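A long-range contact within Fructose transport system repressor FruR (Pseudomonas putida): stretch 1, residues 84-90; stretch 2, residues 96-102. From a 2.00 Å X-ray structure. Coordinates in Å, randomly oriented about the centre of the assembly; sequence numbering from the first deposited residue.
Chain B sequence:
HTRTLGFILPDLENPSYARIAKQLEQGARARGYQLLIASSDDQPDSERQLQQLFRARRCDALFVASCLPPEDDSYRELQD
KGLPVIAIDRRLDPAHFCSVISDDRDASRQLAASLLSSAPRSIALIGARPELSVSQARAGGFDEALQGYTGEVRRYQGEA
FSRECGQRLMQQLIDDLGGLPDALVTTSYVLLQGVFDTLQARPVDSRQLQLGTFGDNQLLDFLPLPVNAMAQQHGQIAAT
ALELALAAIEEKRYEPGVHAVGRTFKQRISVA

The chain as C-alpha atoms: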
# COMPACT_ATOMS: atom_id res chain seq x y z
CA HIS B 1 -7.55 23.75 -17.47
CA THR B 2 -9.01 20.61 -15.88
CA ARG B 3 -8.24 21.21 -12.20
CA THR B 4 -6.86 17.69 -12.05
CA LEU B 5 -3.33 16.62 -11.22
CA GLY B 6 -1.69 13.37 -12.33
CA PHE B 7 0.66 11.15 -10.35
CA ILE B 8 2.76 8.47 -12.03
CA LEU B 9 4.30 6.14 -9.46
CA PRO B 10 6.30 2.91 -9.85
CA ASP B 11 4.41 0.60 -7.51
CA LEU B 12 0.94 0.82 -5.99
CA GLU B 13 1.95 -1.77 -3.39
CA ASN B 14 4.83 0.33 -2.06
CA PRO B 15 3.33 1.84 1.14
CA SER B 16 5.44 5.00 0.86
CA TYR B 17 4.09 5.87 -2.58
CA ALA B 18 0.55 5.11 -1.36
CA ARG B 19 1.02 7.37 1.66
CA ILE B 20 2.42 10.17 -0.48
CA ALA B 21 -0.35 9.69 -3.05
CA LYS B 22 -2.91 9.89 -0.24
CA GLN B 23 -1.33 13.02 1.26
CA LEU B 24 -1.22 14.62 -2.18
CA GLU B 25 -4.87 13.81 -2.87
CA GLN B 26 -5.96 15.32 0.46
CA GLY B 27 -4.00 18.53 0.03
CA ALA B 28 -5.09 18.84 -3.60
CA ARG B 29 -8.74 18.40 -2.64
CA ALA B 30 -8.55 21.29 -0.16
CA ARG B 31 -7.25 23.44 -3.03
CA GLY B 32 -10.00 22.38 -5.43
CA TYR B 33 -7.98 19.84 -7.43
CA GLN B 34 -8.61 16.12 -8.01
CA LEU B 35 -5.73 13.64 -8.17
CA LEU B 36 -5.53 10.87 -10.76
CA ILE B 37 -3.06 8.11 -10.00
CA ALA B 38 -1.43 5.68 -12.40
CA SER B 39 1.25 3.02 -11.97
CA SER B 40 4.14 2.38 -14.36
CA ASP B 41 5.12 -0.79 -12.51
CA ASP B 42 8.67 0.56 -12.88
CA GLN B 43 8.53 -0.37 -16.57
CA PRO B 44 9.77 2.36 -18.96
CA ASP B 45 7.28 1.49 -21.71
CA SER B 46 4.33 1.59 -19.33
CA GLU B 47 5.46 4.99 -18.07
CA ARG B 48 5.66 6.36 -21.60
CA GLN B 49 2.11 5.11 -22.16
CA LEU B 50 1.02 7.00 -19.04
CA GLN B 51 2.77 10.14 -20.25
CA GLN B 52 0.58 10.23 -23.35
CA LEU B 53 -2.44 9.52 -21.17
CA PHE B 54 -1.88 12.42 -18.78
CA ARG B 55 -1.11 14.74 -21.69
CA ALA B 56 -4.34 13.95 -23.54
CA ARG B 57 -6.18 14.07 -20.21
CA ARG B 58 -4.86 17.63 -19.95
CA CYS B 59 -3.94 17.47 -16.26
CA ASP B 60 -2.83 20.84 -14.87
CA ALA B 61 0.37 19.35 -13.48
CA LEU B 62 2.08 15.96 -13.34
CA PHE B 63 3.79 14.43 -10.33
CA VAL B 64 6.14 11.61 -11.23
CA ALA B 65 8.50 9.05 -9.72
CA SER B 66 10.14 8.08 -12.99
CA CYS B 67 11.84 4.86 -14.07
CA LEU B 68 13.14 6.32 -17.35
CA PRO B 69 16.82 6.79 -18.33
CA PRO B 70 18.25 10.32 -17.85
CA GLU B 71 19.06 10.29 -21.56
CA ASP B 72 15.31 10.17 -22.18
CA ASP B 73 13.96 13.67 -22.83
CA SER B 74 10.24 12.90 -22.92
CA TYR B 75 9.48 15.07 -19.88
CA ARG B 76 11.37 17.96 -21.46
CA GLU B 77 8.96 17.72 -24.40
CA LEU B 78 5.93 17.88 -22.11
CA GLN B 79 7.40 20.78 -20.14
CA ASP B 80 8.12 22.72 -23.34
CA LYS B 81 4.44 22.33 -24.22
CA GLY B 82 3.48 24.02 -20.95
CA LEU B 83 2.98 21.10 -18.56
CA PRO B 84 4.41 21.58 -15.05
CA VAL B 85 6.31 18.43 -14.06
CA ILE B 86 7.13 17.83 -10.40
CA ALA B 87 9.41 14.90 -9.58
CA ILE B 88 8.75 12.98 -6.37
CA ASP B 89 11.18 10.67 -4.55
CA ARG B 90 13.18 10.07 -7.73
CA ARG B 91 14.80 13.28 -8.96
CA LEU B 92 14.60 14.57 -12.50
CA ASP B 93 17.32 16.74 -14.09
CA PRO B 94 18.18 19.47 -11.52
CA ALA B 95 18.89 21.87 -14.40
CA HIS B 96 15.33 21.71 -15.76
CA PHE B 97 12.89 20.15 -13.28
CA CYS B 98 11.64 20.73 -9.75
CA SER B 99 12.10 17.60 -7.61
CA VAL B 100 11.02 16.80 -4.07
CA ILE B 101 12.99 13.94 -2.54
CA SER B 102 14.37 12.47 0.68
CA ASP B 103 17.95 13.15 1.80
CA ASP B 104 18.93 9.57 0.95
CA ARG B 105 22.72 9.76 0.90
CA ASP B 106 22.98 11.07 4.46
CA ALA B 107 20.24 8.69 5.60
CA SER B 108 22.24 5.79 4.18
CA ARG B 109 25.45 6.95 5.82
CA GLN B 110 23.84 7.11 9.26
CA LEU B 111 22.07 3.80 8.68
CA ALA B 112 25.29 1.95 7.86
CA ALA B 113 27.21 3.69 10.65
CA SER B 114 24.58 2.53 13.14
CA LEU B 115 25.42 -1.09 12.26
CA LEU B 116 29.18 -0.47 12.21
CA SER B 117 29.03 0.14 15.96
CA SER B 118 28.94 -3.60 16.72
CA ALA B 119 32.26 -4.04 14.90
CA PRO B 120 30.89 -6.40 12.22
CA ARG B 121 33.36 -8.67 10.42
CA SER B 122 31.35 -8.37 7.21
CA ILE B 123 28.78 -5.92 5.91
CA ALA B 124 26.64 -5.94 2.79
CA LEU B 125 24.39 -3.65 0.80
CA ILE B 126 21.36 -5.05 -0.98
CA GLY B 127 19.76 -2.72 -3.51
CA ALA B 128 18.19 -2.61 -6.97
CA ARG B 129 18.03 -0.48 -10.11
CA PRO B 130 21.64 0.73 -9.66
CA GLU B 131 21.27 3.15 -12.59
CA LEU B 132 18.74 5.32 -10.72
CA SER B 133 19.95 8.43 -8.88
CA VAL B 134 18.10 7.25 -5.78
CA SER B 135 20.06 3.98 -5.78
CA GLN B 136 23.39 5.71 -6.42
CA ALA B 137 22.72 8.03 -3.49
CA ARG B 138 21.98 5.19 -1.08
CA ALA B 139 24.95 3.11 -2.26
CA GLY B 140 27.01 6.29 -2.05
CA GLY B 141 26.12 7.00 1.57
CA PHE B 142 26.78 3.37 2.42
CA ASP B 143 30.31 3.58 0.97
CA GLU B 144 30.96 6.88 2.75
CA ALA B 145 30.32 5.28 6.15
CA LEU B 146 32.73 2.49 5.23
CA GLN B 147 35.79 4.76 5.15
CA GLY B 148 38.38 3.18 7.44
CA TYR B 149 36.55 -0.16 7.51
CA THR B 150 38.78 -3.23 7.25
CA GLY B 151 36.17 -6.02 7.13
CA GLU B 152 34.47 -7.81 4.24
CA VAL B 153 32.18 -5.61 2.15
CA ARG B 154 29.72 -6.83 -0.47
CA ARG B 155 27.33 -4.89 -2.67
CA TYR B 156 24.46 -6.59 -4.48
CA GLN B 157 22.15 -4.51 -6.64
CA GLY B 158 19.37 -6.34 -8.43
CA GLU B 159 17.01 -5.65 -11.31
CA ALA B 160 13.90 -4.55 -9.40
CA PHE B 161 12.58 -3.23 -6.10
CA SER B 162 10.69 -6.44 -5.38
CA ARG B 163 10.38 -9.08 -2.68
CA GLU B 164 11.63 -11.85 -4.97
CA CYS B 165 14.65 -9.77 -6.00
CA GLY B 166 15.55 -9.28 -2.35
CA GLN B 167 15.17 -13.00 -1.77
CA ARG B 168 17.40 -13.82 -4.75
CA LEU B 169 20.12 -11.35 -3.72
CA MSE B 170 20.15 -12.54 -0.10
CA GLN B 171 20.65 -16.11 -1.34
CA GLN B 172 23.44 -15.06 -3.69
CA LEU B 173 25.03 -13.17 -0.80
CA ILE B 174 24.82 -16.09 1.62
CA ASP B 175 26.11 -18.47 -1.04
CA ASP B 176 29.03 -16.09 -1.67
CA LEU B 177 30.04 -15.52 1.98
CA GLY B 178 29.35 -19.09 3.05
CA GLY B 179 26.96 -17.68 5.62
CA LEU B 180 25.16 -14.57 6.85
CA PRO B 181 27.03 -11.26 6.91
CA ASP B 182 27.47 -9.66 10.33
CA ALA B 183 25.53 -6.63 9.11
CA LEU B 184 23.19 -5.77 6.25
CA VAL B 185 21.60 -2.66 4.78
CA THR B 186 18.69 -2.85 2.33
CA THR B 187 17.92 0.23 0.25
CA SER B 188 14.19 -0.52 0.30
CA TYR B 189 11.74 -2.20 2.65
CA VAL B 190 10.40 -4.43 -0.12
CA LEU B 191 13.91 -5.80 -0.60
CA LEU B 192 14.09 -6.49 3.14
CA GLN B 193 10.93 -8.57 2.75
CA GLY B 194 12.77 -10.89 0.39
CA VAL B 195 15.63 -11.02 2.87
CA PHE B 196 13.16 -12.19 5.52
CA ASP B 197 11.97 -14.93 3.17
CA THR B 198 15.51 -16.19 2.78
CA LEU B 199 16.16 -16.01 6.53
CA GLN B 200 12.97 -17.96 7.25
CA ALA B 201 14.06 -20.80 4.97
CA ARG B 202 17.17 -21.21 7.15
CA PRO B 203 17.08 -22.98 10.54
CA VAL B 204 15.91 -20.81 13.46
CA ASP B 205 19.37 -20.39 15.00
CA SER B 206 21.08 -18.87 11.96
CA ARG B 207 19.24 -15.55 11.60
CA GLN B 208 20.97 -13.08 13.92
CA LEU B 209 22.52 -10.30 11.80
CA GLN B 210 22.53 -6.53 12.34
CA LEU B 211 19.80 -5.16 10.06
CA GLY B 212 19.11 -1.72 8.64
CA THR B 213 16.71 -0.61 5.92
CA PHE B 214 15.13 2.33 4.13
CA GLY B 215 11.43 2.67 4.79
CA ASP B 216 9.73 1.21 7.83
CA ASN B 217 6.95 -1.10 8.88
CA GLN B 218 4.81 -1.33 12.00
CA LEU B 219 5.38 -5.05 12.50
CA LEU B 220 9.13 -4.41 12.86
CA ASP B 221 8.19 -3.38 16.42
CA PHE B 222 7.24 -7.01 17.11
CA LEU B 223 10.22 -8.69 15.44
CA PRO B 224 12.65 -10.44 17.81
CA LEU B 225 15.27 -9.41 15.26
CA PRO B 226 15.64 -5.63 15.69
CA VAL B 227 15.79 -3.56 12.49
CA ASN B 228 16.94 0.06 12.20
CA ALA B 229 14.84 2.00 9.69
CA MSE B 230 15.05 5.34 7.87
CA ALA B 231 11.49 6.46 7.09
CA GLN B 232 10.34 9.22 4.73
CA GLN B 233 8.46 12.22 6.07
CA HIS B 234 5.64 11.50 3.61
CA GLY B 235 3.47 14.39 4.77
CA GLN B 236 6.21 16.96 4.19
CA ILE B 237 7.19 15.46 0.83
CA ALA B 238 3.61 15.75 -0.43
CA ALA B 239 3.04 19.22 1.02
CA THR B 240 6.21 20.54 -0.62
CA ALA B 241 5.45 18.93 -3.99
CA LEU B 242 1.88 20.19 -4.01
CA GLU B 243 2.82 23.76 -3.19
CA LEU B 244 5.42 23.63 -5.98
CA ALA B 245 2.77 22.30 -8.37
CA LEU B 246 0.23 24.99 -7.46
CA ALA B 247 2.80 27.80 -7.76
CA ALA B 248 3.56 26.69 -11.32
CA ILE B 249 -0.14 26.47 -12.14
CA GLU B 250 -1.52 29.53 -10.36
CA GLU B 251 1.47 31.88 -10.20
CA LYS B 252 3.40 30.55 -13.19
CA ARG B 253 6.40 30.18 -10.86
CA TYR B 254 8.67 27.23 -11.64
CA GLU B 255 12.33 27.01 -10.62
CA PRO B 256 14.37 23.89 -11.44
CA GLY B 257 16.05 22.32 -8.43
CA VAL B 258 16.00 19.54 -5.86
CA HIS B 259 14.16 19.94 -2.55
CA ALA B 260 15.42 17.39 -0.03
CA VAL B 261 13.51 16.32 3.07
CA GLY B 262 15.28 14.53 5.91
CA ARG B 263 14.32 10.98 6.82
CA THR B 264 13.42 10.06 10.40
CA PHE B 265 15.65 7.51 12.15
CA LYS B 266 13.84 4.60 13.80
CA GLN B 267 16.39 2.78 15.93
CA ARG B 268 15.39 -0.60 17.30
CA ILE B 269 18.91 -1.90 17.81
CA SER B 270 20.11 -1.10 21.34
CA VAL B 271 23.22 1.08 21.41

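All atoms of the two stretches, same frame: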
# COMPACT_ATOMS: atom_id res chain seq x y z
N PRO B 84 3.55 21.61 -16.24
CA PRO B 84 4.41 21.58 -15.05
C PRO B 84 4.67 20.14 -14.62
O PRO B 84 3.72 19.39 -14.40
CB PRO B 84 3.57 22.29 -13.99
CG PRO B 84 2.55 23.07 -14.75
CD PRO B 84 2.27 22.27 -15.98
N VAL B 85 5.94 19.77 -14.50
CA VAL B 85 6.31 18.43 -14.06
C VAL B 85 7.05 18.50 -12.74
O VAL B 85 8.10 19.13 -12.64
CB VAL B 85 7.19 17.72 -15.12
CG1 VAL B 85 7.62 16.34 -14.62
CG2 VAL B 85 6.45 17.60 -16.44
N ILE B 86 6.50 17.85 -11.72
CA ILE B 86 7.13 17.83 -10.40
C ILE B 86 7.57 16.41 -10.07
O ILE B 86 6.74 15.51 -9.94
CB ILE B 86 6.17 18.32 -9.30
CG1 ILE B 86 5.60 19.69 -9.67
CG2 ILE B 86 6.89 18.38 -7.96
CD1 ILE B 86 6.65 20.77 -9.80
N ALA B 87 8.88 16.21 -9.94
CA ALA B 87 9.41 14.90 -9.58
C ALA B 87 9.19 14.63 -8.10
O ALA B 87 9.28 15.54 -7.28
CB ALA B 87 10.89 14.78 -9.94
N ILE B 88 8.92 13.37 -7.76
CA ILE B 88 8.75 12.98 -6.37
C ILE B 88 9.58 11.73 -6.08
O ILE B 88 9.52 10.75 -6.81
CB ILE B 88 7.26 12.69 -6.04
CG1 ILE B 88 6.45 13.98 -6.08
CG2 ILE B 88 7.13 12.02 -4.69
CD1 ILE B 88 5.00 13.80 -5.62
N ASP B 89 10.35 11.79 -5.00
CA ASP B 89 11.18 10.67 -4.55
C ASP B 89 12.37 10.39 -5.47
O ASP B 89 13.50 10.29 -5.01
CB ASP B 89 10.33 9.40 -4.37
CG ASP B 89 11.09 8.27 -3.70
OD1 ASP B 89 12.07 7.78 -4.29
OD2 ASP B 89 10.71 7.88 -2.58
N ARG B 90 12.10 10.25 -6.76
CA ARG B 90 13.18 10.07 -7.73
C ARG B 90 13.37 11.35 -8.53
O ARG B 90 12.50 11.76 -9.28
CB ARG B 90 12.87 8.90 -8.65
CG ARG B 90 12.63 7.59 -7.93
CD ARG B 90 12.33 6.51 -8.94
NE ARG B 90 12.04 5.23 -8.31
CZ ARG B 90 11.71 4.14 -9.00
NH1 ARG B 90 11.65 4.21 -10.32
NH2 ARG B 90 11.45 3.00 -8.38
N HIS B 96 16.56 21.43 -15.02
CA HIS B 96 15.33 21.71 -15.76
C HIS B 96 14.03 21.43 -15.01
O HIS B 96 12.98 21.99 -15.34
CB HIS B 96 15.34 20.95 -17.09
CG HIS B 96 16.43 21.37 -18.02
ND1 HIS B 96 16.37 22.54 -18.77
CD2 HIS B 96 17.62 20.81 -18.34
CE1 HIS B 96 17.46 22.66 -19.49
NE2 HIS B 96 18.24 21.62 -19.24
N PHE B 97 14.09 20.57 -13.99
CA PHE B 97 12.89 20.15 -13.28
C PHE B 97 12.96 20.43 -11.79
O PHE B 97 14.02 20.42 -11.18
CB PHE B 97 12.63 18.66 -13.50
CG PHE B 97 12.44 18.28 -14.94
CD1 PHE B 97 13.49 17.78 -15.69
CD2 PHE B 97 11.20 18.41 -15.54
CE1 PHE B 97 13.32 17.43 -17.02
CE2 PHE B 97 11.02 18.07 -16.87
CZ PHE B 97 12.08 17.58 -17.61
N CYS B 98 11.79 20.67 -11.20
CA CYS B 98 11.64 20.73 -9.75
C CYS B 98 11.45 19.32 -9.21
O CYS B 98 10.58 18.58 -9.70
CB CYS B 98 10.43 21.60 -9.42
SG CYS B 98 10.03 21.70 -7.68
N SER B 99 12.24 18.93 -8.22
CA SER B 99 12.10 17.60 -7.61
C SER B 99 11.97 17.71 -6.10
O SER B 99 12.65 18.51 -5.46
CB SER B 99 13.29 16.70 -7.96
OG SER B 99 13.47 16.59 -9.36
N VAL B 100 11.09 16.90 -5.52
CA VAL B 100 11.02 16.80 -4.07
C VAL B 100 11.39 15.38 -3.66
O VAL B 100 10.73 14.42 -4.05
CB VAL B 100 9.61 17.15 -3.54
CG1 VAL B 100 9.61 17.15 -2.01
CG2 VAL B 100 9.16 18.49 -4.07
N ILE B 101 12.44 15.25 -2.86
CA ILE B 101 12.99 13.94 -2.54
C ILE B 101 13.41 13.85 -1.07
O ILE B 101 13.35 14.84 -0.34
CB ILE B 101 14.22 13.62 -3.42
CG1 ILE B 101 15.41 14.50 -3.06
CG2 ILE B 101 13.87 13.78 -4.90
CD1 ILE B 101 16.67 14.17 -3.86
N SER B 102 13.80 12.65 -0.65
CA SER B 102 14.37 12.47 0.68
C SER B 102 15.88 12.59 0.62
O SER B 102 16.49 12.32 -0.41
CB SER B 102 13.94 11.13 1.27
OG SER B 102 12.55 11.12 1.54
O HOH W 1 14.23 10.06 -2.13

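Adjacent parallel strands satisfy one another's backbone through a staggered ladder, in which a residue on one strand bonds to the two neighbours of the residue it faces. The pairing of the strand around Ala87 with Cys98–Ser102 is a compact example; the strands run at 15° to each other. Ala87 faces Ser99 and bonds to the residues flanking it: its N donates to Cys98 O (2.9 Å), and its O accepts from Val100 N (2.9 Å, nearly linear at 173°). The next rung follows two residues on, where Asp89 N donates to Val100 O at 2.8 Å. Beyond it direct bonding gives way to water: one molecule donates to Asp89 O and accepts from Ser102 N, both at 3.0 Å, so these two polar groups are satisfied without meeting. Carbon donors add weaker contacts, Ile88 CA lying 3.4 Å from Val100 O.

Side chains complete the seam. Ile86 and Cys98 share a sheet face with Ile88 and Val100, and Ile86 CD1 reaches to 3.9 Å from Cys98 CB. On the other face, Ala87 CB sits 3.2 Å from Ser99 OG, a close contact but no hydrogen bond; that hydroxyl bonds to a residue just outside the stretches. Before the ladder, Val85 CB packs obliquely against Phe97 CD2 (4.1 Å). The CA-to-CB bond of Asp89 points away from the other stretch, and both carboxylate oxygens, OD1 and OD2, are hydrogen-bonded elsewhere in the structure.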